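Local structure of outer membrane protein assembly factor BamA (Haemophilus ducreyi, 4K3C) at residues T455-W469 with D481-A495. The protein probably takes part, as a barrel with two POTRA domains in this chain, in the Bam complex that assembles and inserts beta-barrel proteins into the outer membrane. Residues are numbered along the deposited sequence; the frame is centred on the assembly and turned at random.
Sequences TSVFVDAATVWNTKW and DFGDYKRVRASAGIA
F458 lays its ring flat across the backbone of G493 on the neighbouring strand. Its CG sits between backbone N and carbonyl carbon (chi1 66°), which swings the ring over G493, whose N lies 3.5 Å above the ring plane near its centre; G493, without a side chain, leaves room for it. I494 O meets the ring edge in plane, 3.4 Å from F458 CE2, and R399 makes a cation-pi contact with the ring. Paired backbone hydrogen bonds join S456 to A495, F458 to G493, D460 to S491 and A462 to R489. These are consecutive antiparallel strands of the Omp85-type transmembrane barrel, with V457, V459 and I494 on the surface, consistent with facing lipid. On the face that carries F458, D460 forms a salt bridge with R399, whose carbonyl binds S491 OG. Past the last paired residues, A462 and R489, T463 OG1, anti to its own N (chi1 166°), donates to Y485 O at 2.8 Å. Y485 CB sits over the six-membered ring of W465, 3.6 Å from its centroid. N466 N bonds to F482 O, and the F482 ring turns its edge to the face of W469, planes at 88°, while F482 CB lies over the five-membered ring of W469.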
loop_
_atom_site.group_PDB
_atom_site.type_symbol
_atom_site.label_atom_id
_atom_site.label_comp_id
_atom_site.label_asym_id
_atom_site.label_seq_id
_atom_site.Cartn_x
_atom_site.Cartn_y
_atom_site.Cartn_z
ATOM N N THR A 455 2.758 -2.634 -22.498
ATOM C CA THR A 455 1.752 -2.308 -23.491
ATOM C C THR A 455 0.545 -3.228 -23.322
ATOM O O THR A 455 0.698 -4.377 -22.922
ATOM C CB THR A 455 2.317 -2.453 -24.894
ATOM O OG1 THR A 455 2.865 -3.765 -25.033
ATOM C CG2 THR A 455 3.413 -1.430 -25.117
ATOM N N SER A 456 -0.652 -2.722 -23.613
ATOM C CA SER A 456 -1.870 -3.482 -23.376
ATOM C C SER A 456 -3.027 -3.008 -24.237
ATOM O O SER A 456 -2.975 -1.933 -24.824
ATOM C CB SER A 456 -2.271 -3.383 -21.909
ATOM O OG SER A 456 -2.484 -2.033 -21.529
ATOM N N VAL A 457 -4.071 -3.821 -24.305
ATOM C CA VAL A 457 -5.288 -3.468 -25.016
ATOM C C VAL A 457 -6.421 -3.799 -24.082
ATOM O O VAL A 457 -6.429 -4.870 -23.467
ATOM C CB VAL A 457 -5.430 -4.262 -26.315
ATOM C CG1 VAL A 457 -6.840 -4.143 -26.861
ATOM C CG2 VAL A 457 -4.396 -3.772 -27.342
ATOM N N PHE A 458 -7.371 -2.882 -23.943
ATOM C CA PHE A 458 -8.262 -2.949 -22.787
ATOM C C PHE A 458 -9.704 -2.671 -23.180
ATOM O O PHE A 458 -9.983 -2.144 -24.274
ATOM C CB PHE A 458 -7.806 -1.958 -21.678
ATOM C CG PHE A 458 -7.937 -0.527 -22.079
ATOM C CD1 PHE A 458 -9.123 0.157 -21.879
ATOM C CD2 PHE A 458 -6.895 0.130 -22.705
ATOM C CE1 PHE A 458 -9.265 1.458 -22.288
ATOM C CE2 PHE A 458 -7.030 1.444 -23.107
ATOM C CZ PHE A 458 -8.219 2.105 -22.897
ATOM N N VAL A 459 -10.609 -3.028 -22.269
ATOM C CA VAL A 459 -11.986 -2.562 -22.320
ATOM C C VAL A 459 -12.356 -2.060 -20.930
ATOM O O VAL A 459 -12.332 -2.821 -19.956
ATOM C CB VAL A 459 -12.972 -3.672 -22.779
ATOM C CG1 VAL A 459 -14.405 -3.299 -22.420
ATOM C CG2 VAL A 459 -12.840 -3.913 -24.274
ATOM N N ASP A 460 -12.659 -0.774 -20.819
ATOM C CA ASP A 460 -13.110 -0.237 -19.536
ATOM C C ASP A 460 -14.616 -0.068 -19.647
ATOM O O ASP A 460 -15.159 0.047 -20.746
ATOM C CB ASP A 460 -12.458 1.119 -19.201
ATOM C CG ASP A 460 -10.953 1.023 -18.919
ATOM O OD1 ASP A 460 -10.399 -0.089 -18.876
ATOM O OD2 ASP A 460 -10.316 2.081 -18.715
ATOM N N ALA A 461 -15.288 -0.054 -18.505
ATOM C CA ALA A 461 -16.734 0.121 -18.456
ATOM C C ALA A 461 -17.127 0.544 -17.048
ATOM O O ALA A 461 -16.619 -0.002 -16.060
ATOM C CB ALA A 461 -17.448 -1.157 -18.856
ATOM N N ALA A 462 -18.017 1.529 -16.971
ATOM C CA ALA A 462 -18.343 2.197 -15.712
ATOM C C ALA A 462 -19.783 2.710 -15.719
ATOM O O ALA A 462 -20.395 2.868 -16.781
ATOM C CB ALA A 462 -17.386 3.339 -15.473
ATOM N N THR A 463 -20.323 2.959 -14.530
ATOM C CA THR A 463 -21.706 3.394 -14.396
ATOM C C THR A 463 -21.902 4.120 -13.064
ATOM O O THR A 463 -21.631 3.569 -12.007
ATOM C CB THR A 463 -22.702 2.192 -14.527
ATOM O OG1 THR A 463 -24.005 2.573 -14.067
ATOM C CG2 THR A 463 -22.231 1.036 -13.694
ATOM N N VAL A 464 -22.364 5.363 -13.123
ATOM C CA VAL A 464 -22.656 6.126 -11.913
ATOM C C VAL A 464 -24.100 6.599 -11.866
ATOM O O VAL A 464 -24.550 7.374 -12.706
ATOM C CB VAL A 464 -21.763 7.376 -11.777
ATOM C CG1 VAL A 464 -22.140 8.126 -10.515
ATOM C CG2 VAL A 464 -20.299 6.998 -11.752
ATOM N N TRP A 465 -24.819 6.165 -10.854
ATOM C CA TRP A 465 -26.213 6.531 -10.741
ATOM C C TRP A 465 -26.608 7.011 -9.355
ATOM O O TRP A 465 -25.853 6.856 -8.399
ATOM C CB TRP A 465 -27.105 5.363 -11.167
ATOM C CG TRP A 465 -27.228 4.171 -10.209
ATOM C CD1 TRP A 465 -28.290 3.882 -9.417
ATOM C CD2 TRP A 465 -26.283 3.111 -10.011
ATOM N NE1 TRP A 465 -28.070 2.721 -8.734
ATOM C CE2 TRP A 465 -26.845 2.222 -9.087
ATOM C CE3 TRP A 465 -25.012 2.835 -10.522
ATOM C CZ2 TRP A 465 -26.192 1.073 -8.657
ATOM C CZ3 TRP A 465 -24.361 1.695 -10.087
ATOM C CH2 TRP A 465 -24.956 0.827 -9.166
ATOM N N ASN A 466 -27.813 7.575 -9.282
ATOM C CA ASN A 466 -28.419 8.098 -8.074
ATOM C C ASN A 466 -29.573 7.191 -7.690
ATOM O O ASN A 466 -30.645 7.257 -8.302
ATOM C CB ASN A 466 -28.960 9.497 -8.387
ATOM C CG ASN A 466 -29.714 10.146 -7.222
ATOM O OD1 ASN A 466 -30.135 9.483 -6.262
ATOM N ND2 ASN A 466 -29.902 11.472 -7.322
ATOM N N THR A 467 -29.376 6.374 -6.659
ATOM C CA THR A 467 -30.442 5.514 -6.141
ATOM C C THR A 467 -31.720 6.244 -5.736
ATOM O O THR A 467 -32.797 5.654 -5.756
ATOM C CB THR A 467 -29.989 4.718 -4.922
ATOM O OG1 THR A 467 -29.703 5.629 -3.850
ATOM C CG2 THR A 467 -28.751 3.902 -5.250
ATOM N N LYS A 468 -31.642 7.511 -5.357
ATOM C CA LYS A 468 -32.864 8.137 -4.873
ATOM C C LYS A 468 -33.608 8.907 -5.957
ATOM O O LYS A 468 -34.672 9.468 -5.697
ATOM C CB LYS A 468 -32.587 9.005 -3.639
ATOM C CG LYS A 468 -31.728 8.301 -2.593
ATOM C CD LYS A 468 -31.918 8.871 -1.201
ATOM C CE LYS A 468 -30.727 8.558 -0.290
ATOM N NZ LYS A 468 -29.717 9.669 -0.248
ATOM N N TRP A 469 -33.064 8.908 -7.176
ATOM C CA TRP A 469 -33.633 9.703 -8.269
ATOM C C TRP A 469 -35.080 9.278 -8.674
ATOM O O TRP A 469 -35.799 9.997 -9.399
ATOM C CB TRP A 469 -32.674 9.773 -9.469
ATOM C CG TRP A 469 -33.252 10.604 -10.579
ATOM C CD1 TRP A 469 -33.966 10.153 -11.652
ATOM C CD2 TRP A 469 -33.225 12.034 -10.692
ATOM N NE1 TRP A 469 -34.372 11.208 -12.431
ATOM C CE2 TRP A 469 -33.929 12.373 -11.867
ATOM C CE3 TRP A 469 -32.669 13.061 -9.918
ATOM C CZ2 TRP A 469 -34.091 13.690 -12.288
ATOM C CZ3 TRP A 469 -32.829 14.366 -10.335
ATOM C CH2 TRP A 469 -33.533 14.669 -11.516
ATOM N N ASP A 481 -33.082 8.764 -17.048
ATOM C CA ASP A 481 -33.324 8.139 -15.752
ATOM C C ASP A 481 -32.007 8.086 -14.983
ATOM O O ASP A 481 -31.224 7.134 -15.106
ATOM C CB ASP A 481 -33.870 6.732 -15.952
ATOM C CG ASP A 481 -34.434 6.137 -14.693
ATOM O OD1 ASP A 481 -34.114 6.644 -13.595
ATOM O OD2 ASP A 481 -35.194 5.144 -14.816
ATOM N N PHE A 482 -31.765 9.113 -14.181
ATOM C CA PHE A 482 -30.475 9.259 -13.538
ATOM C C PHE A 482 -30.274 8.186 -12.487
ATOM O O PHE A 482 -29.155 7.959 -12.026
ATOM C CB PHE A 482 -30.342 10.655 -12.955
ATOM C CG PHE A 482 -30.153 11.726 -13.999
ATOM C CD1 PHE A 482 -29.035 11.715 -14.824
ATOM C CD2 PHE A 482 -31.080 12.748 -14.154
ATOM C CE1 PHE A 482 -28.842 12.697 -15.788
ATOM C CE2 PHE A 482 -30.897 13.738 -15.122
ATOM C CZ PHE A 482 -29.775 13.710 -15.936
ATOM N N GLY A 483 -31.371 7.514 -12.144
ATOM C CA GLY A 483 -31.357 6.424 -11.187
ATOM C C GLY A 483 -31.226 5.049 -11.824
ATOM O O GLY A 483 -31.160 4.025 -11.134
ATOM N N ASP A 484 -31.182 5.016 -13.151
ATOM C CA ASP A 484 -30.998 3.759 -13.851
ATOM C C ASP A 484 -29.543 3.294 -13.851
ATOM O O ASP A 484 -28.692 3.883 -14.518
ATOM C CB ASP A 484 -31.509 3.871 -15.277
ATOM C CG ASP A 484 -31.438 2.557 -16.021
ATOM O OD1 ASP A 484 -31.522 1.488 -15.369
ATOM O OD2 ASP A 484 -31.307 2.601 -17.263
ATOM N N TYR A 485 -29.269 2.225 -13.109
ATOM C CA TYR A 485 -27.927 1.654 -13.064
ATOM C C TYR A 485 -27.460 1.152 -14.442
ATOM O O TYR A 485 -26.271 0.965 -14.657
ATOM C CB TYR A 485 -27.842 0.530 -12.012
ATOM C CG TYR A 485 -28.085 -0.846 -12.580
ATOM C CD1 TYR A 485 -29.369 -1.361 -12.675
ATOM C CD2 TYR A 485 -27.031 -1.627 -13.035
ATOM C CE1 TYR A 485 -29.594 -2.613 -13.201
ATOM C CE2 TYR A 485 -27.242 -2.882 -13.569
ATOM C CZ TYR A 485 -28.527 -3.374 -13.655
ATOM O OH TYR A 485 -28.747 -4.628 -14.202
ATOM N N LYS A 486 -28.387 0.933 -15.372
ATOM C CA LYS A 486 -28.034 0.347 -16.671
ATOM C C LYS A 486 -27.457 1.319 -17.726
ATOM O O LYS A 486 -27.201 0.916 -18.864
ATOM C CB LYS A 486 -29.231 -0.393 -17.277
ATOM C CG LYS A 486 -29.961 -1.282 -16.310
ATOM C CD LYS A 486 -31.197 -1.929 -16.937
ATOM C CE LYS A 486 -32.338 -0.939 -17.153
ATOM N NZ LYS A 486 -32.160 -0.184 -18.429
ATOM N N ARG A 487 -27.257 2.586 -17.374
ATOM C CA ARG A 487 -26.744 3.550 -18.345
ATOM C C ARG A 487 -25.233 3.506 -18.336
ATOM O O ARG A 487 -24.530 4.502 -18.166
ATOM C CB ARG A 487 -27.328 4.938 -18.117
ATOM C CG ARG A 487 -28.819 4.946 -18.390
ATOM C CD ARG A 487 -29.492 6.260 -18.060
ATOM N NE ARG A 487 -28.942 7.363 -18.828
ATOM C CZ ARG A 487 -28.057 8.223 -18.346
ATOM N NH1 ARG A 487 -27.598 9.204 -19.109
ATOM N NH2 ARG A 487 -27.636 8.102 -17.098
ATOM N N VAL A 488 -24.760 2.290 -18.536
ATOM C CA VAL A 488 -23.356 1.958 -18.513
ATOM C C VAL A 488 -22.643 2.480 -19.756
ATOM O O VAL A 488 -23.178 2.438 -20.880
ATOM C CB VAL A 488 -23.200 0.434 -18.452
ATOM C CG1 VAL A 488 -21.778 0.061 -18.183
ATOM C CG2 VAL A 488 -24.093 -0.114 -17.371
ATOM N N ARG A 489 -21.437 2.986 -19.545
ATOM C CA ARG A 489 -20.596 3.379 -20.653
ATOM C C ARG A 489 -19.384 2.499 -20.670
ATOM O O ARG A 489 -19.034 1.889 -19.656
ATOM C CB ARG A 489 -20.201 4.842 -20.531
ATOM C CG ARG A 489 -21.303 5.766 -20.994
ATOM C CD ARG A 489 -21.433 6.939 -20.095
ATOM N NE ARG A 489 -22.527 6.806 -19.146
ATOM C CZ ARG A 489 -23.275 7.835 -18.754
ATOM N NH1 ARG A 489 -23.043 9.031 -19.270
ATOM N NH2 ARG A 489 -24.244 7.678 -17.855
ATOM N N ALA A 490 -18.753 2.425 -21.828
ATOM C CA ALA A 490 -17.589 1.602 -21.962
ATOM C C ALA A 490 -16.727 2.053 -23.128
ATOM O O ALA A 490 -17.154 2.789 -24.006
ATOM C CB ALA A 490 -18.006 0.194 -22.129
ATOM N N SER A 491 -15.492 1.595 -23.126
ATOM C CA SER A 491 -14.549 2.012 -24.126
ATOM C C SER A 491 -13.539 0.918 -24.350
ATOM O O SER A 491 -13.411 0.001 -23.532
ATOM C CB SER A 491 -13.813 3.259 -23.641
ATOM O OG SER A 491 -12.950 2.973 -22.544
ATOM N N ALA A 492 -12.795 1.040 -25.443
ATOM C CA ALA A 492 -11.708 0.118 -25.725
ATOM C C ALA A 492 -10.490 0.865 -26.267
ATOM O O ALA A 492 -10.632 1.847 -27.012
ATOM C CB ALA A 492 -12.159 -0.915 -26.689
ATOM N N GLY A 493 -9.291 0.429 -25.886
ATOM C CA GLY A 493 -8.124 1.134 -26.372
ATOM C C GLY A 493 -6.793 0.445 -26.255
ATOM O O GLY A 493 -6.708 -0.718 -25.863
ATOM N N ILE A 494 -5.762 1.179 -26.652
ATOM C CA ILE A 494 -4.365 0.843 -26.392
ATOM C C ILE A 494 -3.911 1.638 -25.176
ATOM O O ILE A 494 -4.443 2.704 -24.874
ATOM C CB ILE A 494 -3.452 1.254 -27.564
ATOM C CG1 ILE A 494 -4.100 0.876 -28.889
ATOM C CG2 ILE A 494 -2.085 0.585 -27.466
ATOM C CD1 ILE A 494 -4.295 -0.598 -29.055
ATOM N N ALA A 495 -2.914 1.125 -24.482
ATOM C CA ALA A 495 -2.436 1.782 -23.290
ATOM C C ALA A 495 -0.968 1.445 -23.156
ATOM O O ALA A 495 -0.580 0.276 -23.193
ATOM C CB ALA A 495 -3.225 1.311 -22.077
#